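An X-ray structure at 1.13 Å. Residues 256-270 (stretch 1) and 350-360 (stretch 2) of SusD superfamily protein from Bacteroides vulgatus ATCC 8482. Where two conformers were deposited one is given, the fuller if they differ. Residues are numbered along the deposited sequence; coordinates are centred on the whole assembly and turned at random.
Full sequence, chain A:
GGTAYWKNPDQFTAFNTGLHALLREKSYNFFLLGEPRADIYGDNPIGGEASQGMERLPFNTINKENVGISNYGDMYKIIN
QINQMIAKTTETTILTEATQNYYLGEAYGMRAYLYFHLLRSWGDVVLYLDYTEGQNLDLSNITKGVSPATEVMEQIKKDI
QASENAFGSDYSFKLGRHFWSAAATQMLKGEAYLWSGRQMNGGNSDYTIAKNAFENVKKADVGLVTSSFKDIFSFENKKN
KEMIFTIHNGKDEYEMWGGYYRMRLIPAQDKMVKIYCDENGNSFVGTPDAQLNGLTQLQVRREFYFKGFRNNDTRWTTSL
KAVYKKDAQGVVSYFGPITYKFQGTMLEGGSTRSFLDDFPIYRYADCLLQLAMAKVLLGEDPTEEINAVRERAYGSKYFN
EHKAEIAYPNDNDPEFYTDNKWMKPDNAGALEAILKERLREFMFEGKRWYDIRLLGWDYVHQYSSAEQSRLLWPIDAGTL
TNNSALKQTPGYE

Stretch 1 256-270: MWGGYYRMRLIPAQD
Stretch 2, residues 350-360: GSTRSFLDDFP

Two hydrogen bonds pin these segments at separate points. Near one end, the backbone Met 256 N donates to Phe 355 O across 2.9 Å, nearly straight at 157°, setting the register in which the CA atoms of Met 256 and Leu 356 lie 5.4 Å apart. Farther along, Gln 269, at the start of a helix, extends its side chain (chi1 and chi2 both t) so that NE2 reaches Ser 351 O at 3.3 Å; a long amide side chain suits this reach, because the CA atoms of Gln 269 and Thr 352 remain 8.1 Å apart.

The side chain of Phe 355 (chi1 m, chi2 -78°), whose carbonyl takes the first bond, points toward stretch 1; the residue surrenders 128 Å² of the 555 Å² buried in total. Its flat, apolar ring accepts the edge of Tyr 261 (chi1 t, chi2 80°) in an offset edge-to-face pair, centroids 5.5 Å apart and planes at 60°, with Tyr 261 CE2 3.7 Å from Phe 355 CD1, while Ile 266 CG1 lies 3.9 Å from Phe 355 CZ. Leu 265 N bonds to Tyr 261 O at 2.9 Å in a weakly bonded helix.

Beyond, selenomethionine Met 256 (t, t, chi3 119°) threads its flexible chain past Asp 357, bringing CE 4.1 Å from Phe 359 CD1. Trp 257 (phi/psi 59/22, chi1 m) turns its indole edge, with its polar N-H, onto the apolar, electron-rich face of Phe 359 (strand 359-360, chi1 t, chi2 57°), Trp 257 NE1 to Phe 359 CD1 3.4 Å, planes at 86°.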

HETATM    1  N   MSE A 256       2.639 -12.959  -6.731  1.00  7.46           N
HETATM    2  CA  MSE A 256       2.473 -11.645  -6.159  0.72  7.61           C
HETATM    3  C   MSE A 256       3.180 -10.584  -7.016  1.00  7.60           C
HETATM    4  O   MSE A 256       4.333 -10.753  -7.459  1.00  7.49           O
HETATM    5  CB  MSE A 256       2.949 -11.628  -4.714  0.72  8.24           C
HETATM    6  CG  MSE A 256       2.599 -10.327  -4.038  0.72  7.94           C
HETATM    7 SE   MSE A 256       2.944 -10.260  -2.144  0.72  6.18          SE
HETATM    8  CE  MSE A 256       4.250  -8.778  -2.164  0.72  9.98           C
ATOM      9  N   TRP A 257       2.460  -9.494  -7.293  1.00  7.23           N
ATOM     10  CA  TRP A 257       2.927  -8.405  -8.118  1.00  7.71           C
ATOM     11  C   TRP A 257       3.303  -8.850  -9.547  1.00  7.98           C
ATOM     12  O   TRP A 257       4.094  -8.189 -10.209  1.00  7.74           O
ATOM     13  CB  TRP A 257       4.074  -7.628  -7.478  1.00  7.61           C
ATOM     14  CG  TRP A 257       3.745  -6.896  -6.206  1.00  7.11           C
ATOM     15  CD1 TRP A 257       2.595  -6.892  -5.481  1.00  7.65           C
ATOM     16  CD2 TRP A 257       4.671  -6.066  -5.498  1.00  6.64           C
ATOM     17  NE1 TRP A 257       2.771  -6.123  -4.360  1.00  8.23           N
ATOM     18  CE2 TRP A 257       4.029  -5.610  -4.354  1.00  6.85           C
ATOM     19  CE3 TRP A 257       5.987  -5.687  -5.733  1.00  6.84           C
ATOM     20  CZ2 TRP A 257       4.666  -4.824  -3.403  1.00  7.17           C
ATOM     21  CZ3 TRP A 257       6.617  -4.888  -4.827  1.00  7.92           C
ATOM     22  CH2 TRP A 257       5.965  -4.484  -3.658  1.00  8.18           C
ATOM     23  N   GLY A 258       2.758  -9.991 -10.006  1.00  7.91           N
ATOM     24  CA  GLY A 258       3.090 -10.487 -11.321  1.00  8.19           C
ATOM     25  C   GLY A 258       4.557 -10.784 -11.523  1.00  7.37           C
ATOM     26  O   GLY A 258       5.039 -10.771 -12.637  1.00  8.64           O
ATOM     27  N   GLY A 259       5.254 -11.109 -10.434  1.00  7.33           N
ATOM     28  CA  GLY A 259       6.681 -11.374 -10.454  1.00  7.63           C
ATOM     29  C   GLY A 259       7.554 -10.203 -10.058  1.00  7.24           C
ATOM     30  O   GLY A 259       8.750 -10.425  -9.862  1.00  7.26           O
ATOM     31  N   TYR A 260       6.995  -8.999  -9.973  1.00  6.78           N
ATOM     32  CA  TYR A 260       7.770  -7.803  -9.719  0.54  6.99           C
ATOM     33  C   TYR A 260       8.189  -7.638  -8.265  1.00  7.36           C
ATOM     34  O   TYR A 260       8.996  -6.766  -7.976  1.00  8.87           O
ATOM     35  CB  TYR A 260       7.060  -6.547 -10.271  0.54  7.61           C
ATOM     36  CG  TYR A 260       6.985  -6.556 -11.789  0.54  7.45           C
ATOM     37  CD1 TYR A 260       8.112  -6.263 -12.561  0.54  9.76           C
ATOM     38  CD2 TYR A 260       5.835  -6.902 -12.452  0.54  8.91           C
ATOM     39  CE1 TYR A 260       8.063  -6.304 -13.979  0.54 10.40           C
ATOM     40  CE2 TYR A 260       5.774  -6.934 -13.865  0.54 10.71           C
ATOM     41  CZ  TYR A 260       6.903  -6.668 -14.608  0.54 11.49           C
ATOM     42  OH  TYR A 260       6.872  -6.704 -15.982  0.54 13.81           O
ATOM     43  N   TYR A 261       7.629  -8.416  -7.348  1.00  7.01           N
ATOM     44  CA  TYR A 261       8.142  -8.439  -5.952  1.00  7.20           C
ATOM     45  C   TYR A 261       9.487  -9.159  -5.951  1.00  7.10           C
ATOM     46  O   TYR A 261      10.532  -8.601  -5.617  1.00  7.16           O
ATOM     47  CB  TYR A 261       7.116  -9.044  -5.008  1.00  7.10           C
ATOM     48  CG  TYR A 261       7.564  -9.088  -3.578  1.00  7.35           C
ATOM     49  CD1 TYR A 261       7.491  -7.934  -2.797  1.00  8.99           C
ATOM     50  CD2 TYR A 261       8.071 -10.220  -3.007  1.00  8.36           C
ATOM     51  CE1 TYR A 261       7.855  -7.902  -1.476  1.00 10.39           C
ATOM     52  CE2 TYR A 261       8.480 -10.197  -1.660  1.00  9.53           C
ATOM     53  CZ  TYR A 261       8.337  -9.009  -0.901  1.00 11.10           C
ATOM     54  OH  TYR A 261       8.680  -8.970   0.440  1.00 14.05           O
ATOM     55  N   ARG A 262       9.456 -10.409  -6.404  1.00  6.82           N
ATOM     56  CA  ARG A 262      10.665 -11.215  -6.561  1.00  6.69           C
ATOM     57  C   ARG A 262      11.720 -10.482  -7.390  1.00  6.96           C
ATOM     58  O   ARG A 262      12.904 -10.502  -7.055  1.00  7.34           O
ATOM     59  CB  ARG A 262      10.275 -12.510  -7.277  1.00  7.08           C
ATOM     60  CG  ARG A 262      11.421 -13.414  -7.652  1.00  7.40           C
ATOM     61  CD  ARG A 262      10.977 -14.771  -8.125  1.00  9.24           C
ATOM     62  NE  ARG A 262       9.978 -14.682  -9.176  1.00  9.08           N
ATOM     63  CZ  ARG A 262      10.221 -14.590 -10.470  1.00 10.00           C
ATOM     64  NH1 ARG A 262      11.461 -14.639 -10.929  1.00 12.17           N
ATOM     65  NH2 ARG A 262       9.222 -14.478 -11.338  1.00 11.77           N
HETATM   66  N   MSE A 263      11.283  -9.858  -8.487  1.00  6.83           N
HETATM   67  CA  MSE A 263      12.231  -9.305  -9.457  1.00  7.05           C
HETATM   68  C   MSE A 263      12.584  -7.829  -9.227  1.00  7.23           C
HETATM   69  O   MSE A 263      13.368  -7.279 -10.019  1.00  7.94           O
HETATM   70  CB  MSE A 263      11.737  -9.521 -10.883  1.00  7.66           C
HETATM   71  CG  MSE A 263      11.715 -10.989 -11.290  1.00  8.63           C
HETATM   72 SE   MSE A 263      13.474 -11.785 -11.386  1.00 11.85          SE
HETATM   73  CE  MSE A 263      14.139 -10.839 -12.952  1.00 18.92           C
ATOM     74  N   ARG A 264      12.092  -7.222  -8.150  1.00  6.41           N
ATOM     75  CA  ARG A 264      12.514  -5.869  -7.790  1.00  6.84           C
ATOM     76  C   ARG A 264      13.033  -5.705  -6.368  1.00  6.44           C
ATOM     77  O   ARG A 264      13.735  -4.722  -6.128  1.00  6.88           O
ATOM     78  CB  ARG A 264      11.408  -4.837  -8.101  1.00  6.80           C
ATOM     79  CG  ARG A 264      10.982  -4.782  -9.554  1.00  7.89           C
ATOM     80  CD  ARG A 264      11.966  -4.073 -10.412  1.00  9.24           C
ATOM     81  NE  ARG A 264      11.627  -4.086 -11.834  1.00  9.43           N
ATOM     82  CZ  ARG A 264      12.106  -4.916 -12.738  1.00 11.50           C
ATOM     83  NH1 ARG A 264      12.864  -5.940 -12.439  1.00 12.79           N
ATOM     84  NH2 ARG A 264      11.816  -4.686 -14.028  1.00 13.99           N
ATOM     85  N   LEU A 265      12.644  -6.570  -5.422  1.00  6.65           N
ATOM     86  CA  LEU A 265      12.930  -6.352  -4.015  1.00  6.91           C
ATOM     87  C   LEU A 265      13.740  -7.470  -3.349  1.00  7.17           C
ATOM     88  O   LEU A 265      14.048  -7.328  -2.184  1.00  7.50           O
ATOM     89  CB  LEU A 265      11.618  -6.146  -3.229  1.00  6.85           C
ATOM     90  CG  LEU A 265      10.955  -4.791  -3.456  1.00  7.41           C
ATOM     91  CD1 LEU A 265       9.607  -4.741  -2.743  1.00  8.19           C
ATOM     92  CD2 LEU A 265      11.838  -3.681  -2.961  1.00 10.74           C
ATOM     93  N   ILE A 266      14.009  -8.601  -4.029  1.00  6.79           N
ATOM     94  CA  ILE A 266      14.519  -9.798  -3.338  1.00  6.84           C
ATOM     95  C   ILE A 266      15.968 -10.077  -3.746  1.00  6.51           C
ATOM     96  O   ILE A 266      16.349  -9.870  -4.902  1.00  6.94           O
ATOM     97  CB  ILE A 266      13.555 -10.993  -3.647  1.00  7.40           C
ATOM     98  CG1 ILE A 266      12.200 -10.755  -3.009  1.00  7.65           C
ATOM     99  CG2 ILE A 266      14.132 -12.384  -3.274  1.00  8.03           C
ATOM    100  CD1 ILE A 266      12.184 -10.653  -1.498  1.00  8.98           C
ATOM    101  N   PRO A 267      16.805 -10.544  -2.799  1.00  6.96           N
ATOM    102  CA  PRO A 267      18.227 -10.825  -3.116  1.00  7.48           C
ATOM    103  C   PRO A 267      18.390 -12.042  -4.009  1.00  7.44           C
ATOM    104  O   PRO A 267      17.584 -12.965  -4.001  1.00  7.93           O
ATOM    105  CB  PRO A 267      18.827 -11.121  -1.732  1.00  8.00           C
ATOM    106  CG  PRO A 267      17.649 -11.663  -0.931  1.00  7.55           C
ATOM    107  CD  PRO A 267      16.514 -10.790  -1.385  1.00  7.35           C
ATOM    108  N   ALA A 268      19.517 -12.084  -4.712  1.00  7.87           N
ATOM    109  CA  ALA A 268      19.939 -13.269  -5.438  1.00  7.92           C
ATOM    110  C   ALA A 268      20.353 -14.410  -4.506  1.00  7.87           C
ATOM    111  O   ALA A 268      21.055 -14.197  -3.521  1.00  8.19           O
ATOM    112  CB  ALA A 268      21.106 -12.950  -6.366  1.00 10.15           C
ATOM    113  N   GLN A 269      19.921 -15.609  -4.869  1.00  8.49           N
ATOM    114  CA  GLN A 269      20.290 -16.791  -4.112  1.00  8.85           C
ATOM    115  C   GLN A 269      21.811 -16.919  -3.962  1.00  8.35           C
ATOM    116  O   GLN A 269      22.309 -17.297  -2.914  1.00  9.17           O
ATOM    117  CB  GLN A 269      19.673 -18.024  -4.755  1.00  8.97           C
ATOM    118  CG  GLN A 269      19.899 -19.306  -4.003  1.00 10.15           C
ATOM    119  CD  GLN A 269      19.073 -20.441  -4.564  1.00 11.61           C
ATOM    120  OE1 GLN A 269      19.104 -20.720  -5.779  1.00 14.78           O
ATOM    121  NE2 GLN A 269      18.238 -21.033  -3.724  1.00 13.97           N
ATOM    122  N   ASP A 270      22.540 -16.665  -5.029  1.00  8.64           N
ATOM    123  CA  ASP A 270      23.971 -16.833  -4.976  1.00 10.67           C
ATOM    124  C   ASP A 270      24.616 -15.928  -3.906  1.00  9.47           C
ATOM    125  O   ASP A 270      25.600 -16.315  -3.282  1.00 10.33           O
ATOM    126  CB  ASP A 270      24.648 -16.621  -6.342  1.00 13.35           C
ATOM    127  CG  ASP A 270      24.726 -15.185  -6.756  1.00 21.38           C
ATOM    128  OD1 ASP A 270      23.664 -14.642  -7.028  1.00 27.53           O
ATOM    129  OD2 ASP A 270      25.848 -14.561  -6.732  1.00 31.63           O
ATOM    130  N   GLY A 350      10.767 -27.888  -5.137  1.00 20.87           N
ATOM    131  CA  GLY A 350      11.410 -26.640  -5.570  1.00 20.87           C
ATOM    132  C   GLY A 350      12.739 -26.369  -4.915  1.00 20.05           C
ATOM    133  O   GLY A 350      13.081 -26.998  -3.893  1.00 22.06           O
ATOM    134  N   SER A 351      13.516 -25.457  -5.498  1.00 17.30           N
ATOM    135  CA  SER A 351      14.758 -25.021  -4.906  1.00 18.17           C
ATOM    136  C   SER A 351      14.755 -23.563  -4.509  1.00 15.62           C
ATOM    137  O   SER A 351      15.701 -23.128  -3.832  1.00 17.32           O
ATOM    138  CB  SER A 351      15.951 -25.264  -5.814  1.00 18.52           C
ATOM    139  OG  SER A 351      15.904 -24.520  -6.991  1.00 24.62           O
ATOM    140  N   THR A 352      13.763 -22.774  -4.959  1.00 12.53           N
ATOM    141  CA  THR A 352      13.668 -21.380  -4.573  1.00 10.74           C
ATOM    142  C   THR A 352      12.282 -21.083  -4.037  1.00  9.49           C
ATOM    143  O   THR A 352      11.296 -21.717  -4.419  1.00  9.86           O
ATOM    144  CB  THR A 352      14.036 -20.458  -5.699  1.00 10.17           C
ATOM    145  OG1 THR A 352      13.044 -20.532  -6.725  1.00 11.86           O
ATOM    146  CG2 THR A 352      15.464 -20.696  -6.242  1.00 12.91           C
ATOM    147  N   ARG A 353      12.197 -20.043  -3.205  1.00  8.66           N
ATOM    148  CA  ARG A 353      10.936 -19.607  -2.633  1.00  8.32           C
ATOM    149  C   ARG A 353       9.979 -19.116  -3.728  1.00  8.35           C
ATOM    150  O   ARG A 353      10.415 -18.497  -4.682  1.00  8.95           O
ATOM    151  CB  ARG A 353      11.207 -18.484  -1.638  1.00  8.55           C
ATOM    152  CG  ARG A 353      10.090 -18.218  -0.651  1.00  8.09           C
ATOM    153  CD  ARG A 353       9.946 -19.298   0.418  1.00  8.02           C
ATOM    154  NE  ARG A 353      11.123 -19.470   1.248  1.00  7.72           N
ATOM    155  CZ  ARG A 353      11.475 -18.660   2.253  1.00  8.35           C
ATOM    156  NH1 ARG A 353      10.781 -17.562   2.536  1.00  8.39           N
ATOM    157  NH2 ARG A 353      12.579 -18.904   2.940  1.00  8.84           N
ATOM    158  N   SER A 354       8.704 -19.412  -3.536  1.00  7.53           N
ATOM    159  CA  SER A 354       7.657 -18.945  -4.425  1.00  8.33           C
ATOM    160  C   SER A 354       6.879 -17.818  -3.755  1.00  7.37           C
ATOM    161  O   SER A 354       6.275 -18.016  -2.691  1.00  7.69           O
ATOM    162  CB  SER A 354       6.726 -20.104  -4.778  1.00  8.71           C
ATOM    163  OG  SER A 354       7.435 -21.114  -5.517  1.00 10.08           O
ATOM    164  N   PHE A 355       6.885 -16.644  -4.370  1.00  7.39           N
ATOM    165  CA  PHE A 355       6.245 -15.443  -3.801  1.00  7.05           C
ATOM    166  C   PHE A 355       4.788 -15.377  -4.187  1.00  6.83           C
ATOM    167  O   PHE A 355       4.379 -14.633  -5.099  1.00  7.70           O
ATOM    168  CB  PHE A 355       7.077 -14.208  -4.177  1.00  7.66           C
ATOM    169  CG  PHE A 355       8.418 -14.235  -3.506  1.00  7.42           C
ATOM    170  CD1 PHE A 355       8.540 -13.891  -2.172  1.00  7.91           C
ATOM    171  CD2 PHE A 355       9.548 -14.684  -4.153  1.00  7.92           C
ATOM    172  CE1 PHE A 355       9.740 -13.934  -1.501  1.00  8.72           C
ATOM    173  CE2 PHE A 355      10.807 -14.706  -3.493  1.00  8.50           C
ATOM    174  CZ  PHE A 355      10.870 -14.348  -2.161  1.00  8.54           C
ATOM    175  N   LEU A 356       4.028 -16.188  -3.453  1.00  6.79           N
ATOM    176  CA  LEU A 356       2.605 -16.428  -3.713  1.00  7.09           C
ATOM    177  C   LEU A 356       1.711 -15.904  -2.609  1.00  6.66           C
ATOM    178  O   LEU A 356       0.549 -16.286  -2.529  1.00  7.67           O
ATOM    179  CB  LEU A 356       2.387 -17.919  -3.939  1.00  7.96           C
ATOM    180  CG  LEU A 356       3.146 -18.515  -5.120  1.00  8.80           C
ATOM    181  CD1 LEU A 356       2.896 -20.072  -5.172  1.00 10.56           C
ATOM    182  CD2 LEU A 356       2.760 -17.891  -6.432  1.00 10.63           C
ATOM    183  N   ASP A 357       2.241 -15.002  -1.771  1.00  7.19           N
ATOM    184  CA  ASP A 357       1.422 -14.383  -0.747  1.00  6.79           C
ATOM    185  C   ASP A 357       0.330 -13.535  -1.371  1.00  6.45           C
ATOM    186  O   ASP A 357       0.504 -12.976  -2.458  1.00  7.00           O
ATOM    187  CB  ASP A 357       2.249 -13.439   0.132  1.00  7.38           C
ATOM    188  CG  ASP A 357       3.229 -14.172   0.984  1.00  7.38           C
ATOM    189  OD1 ASP A 357       2.799 -14.991   1.815  1.00  9.37           O
ATOM    190  OD2 ASP A 357       4.442 -13.872   0.836  1.00  7.74           O
ATOM    191  N   ASP A 358      -0.786 -13.410  -0.653  1.00  7.04           N
ATOM    192  CA  ASP A 358      -1.736 -12.369  -0.983  1.00  6.50           C
ATOM    193  C   ASP A 358      -1.131 -10.992  -0.704  1.00  6.33           C
ATOM    194  O   ASP A 358      -0.250 -10.869   0.139  1.00  7.30           O
ATOM    195  CB  ASP A 358      -3.027 -12.507  -0.145  1.00  7.41           C
ATOM    196  CG  ASP A 358      -3.898 -13.687  -0.550  1.00  7.36           C
ATOM    197  OD1 ASP A 358      -3.596 -14.367  -1.564  1.00  7.83           O
ATOM    198  OD2 ASP A 358      -4.903 -13.885   0.180  1.00  8.44           O
ATOM    199  N   PHE A 359      -1.565  -9.968  -1.424  1.00  6.38           N
ATOM    200  CA  PHE A 359      -1.078  -8.614  -1.223  1.00  6.51           C
ATOM    201  C   PHE A 359      -2.163  -7.762  -0.597  1.00  6.40           C
ATOM    202  O   PHE A 359      -3.167  -7.457  -1.237  1.00  6.60           O
ATOM    203  CB  PHE A 359      -0.625  -7.962  -2.514  1.00  6.78           C
ATOM    204  CG  PHE A 359      -0.063  -6.594  -2.322  1.00  6.61           C
ATOM    205  CD1 PHE A 359       1.017  -6.406  -1.468  1.00  7.48           C
ATOM    206  CD2 PHE A 359      -0.603  -5.495  -2.922  1.00  7.44           C
ATOM    207  CE1 PHE A 359       1.572  -5.176  -1.285  1.00  7.79           C
ATOM    208  CE2 PHE A 359      -0.029  -4.236  -2.729  1.00  8.51           C
ATOM    209  CZ  PHE A 359       1.059  -4.085  -1.891  1.00  8.55           C
ATOM    210  N   PRO A 360      -2.039  -7.413   0.695  1.00  6.62           N
ATOM    211  CA  PRO A 360      -3.111  -6.626   1.339  1.00  6.42           C
ATOM    212  C   PRO A 360      -3.228  -5.239   0.727  1.00  6.45           C
ATOM    213  O   PRO A 360      -2.222  -4.599   0.452  1.00  8.00           O
ATOM    214  CB  PRO A 360      -2.645  -6.530   2.801  1.00  6.82           C
ATOM    215  CG  PRO A 360      -1.620  -7.615   2.985  1.00 11.64           C
ATOM    216  CD  PRO A 360      -0.947  -7.733   1.637  1.00  7.48           C
TER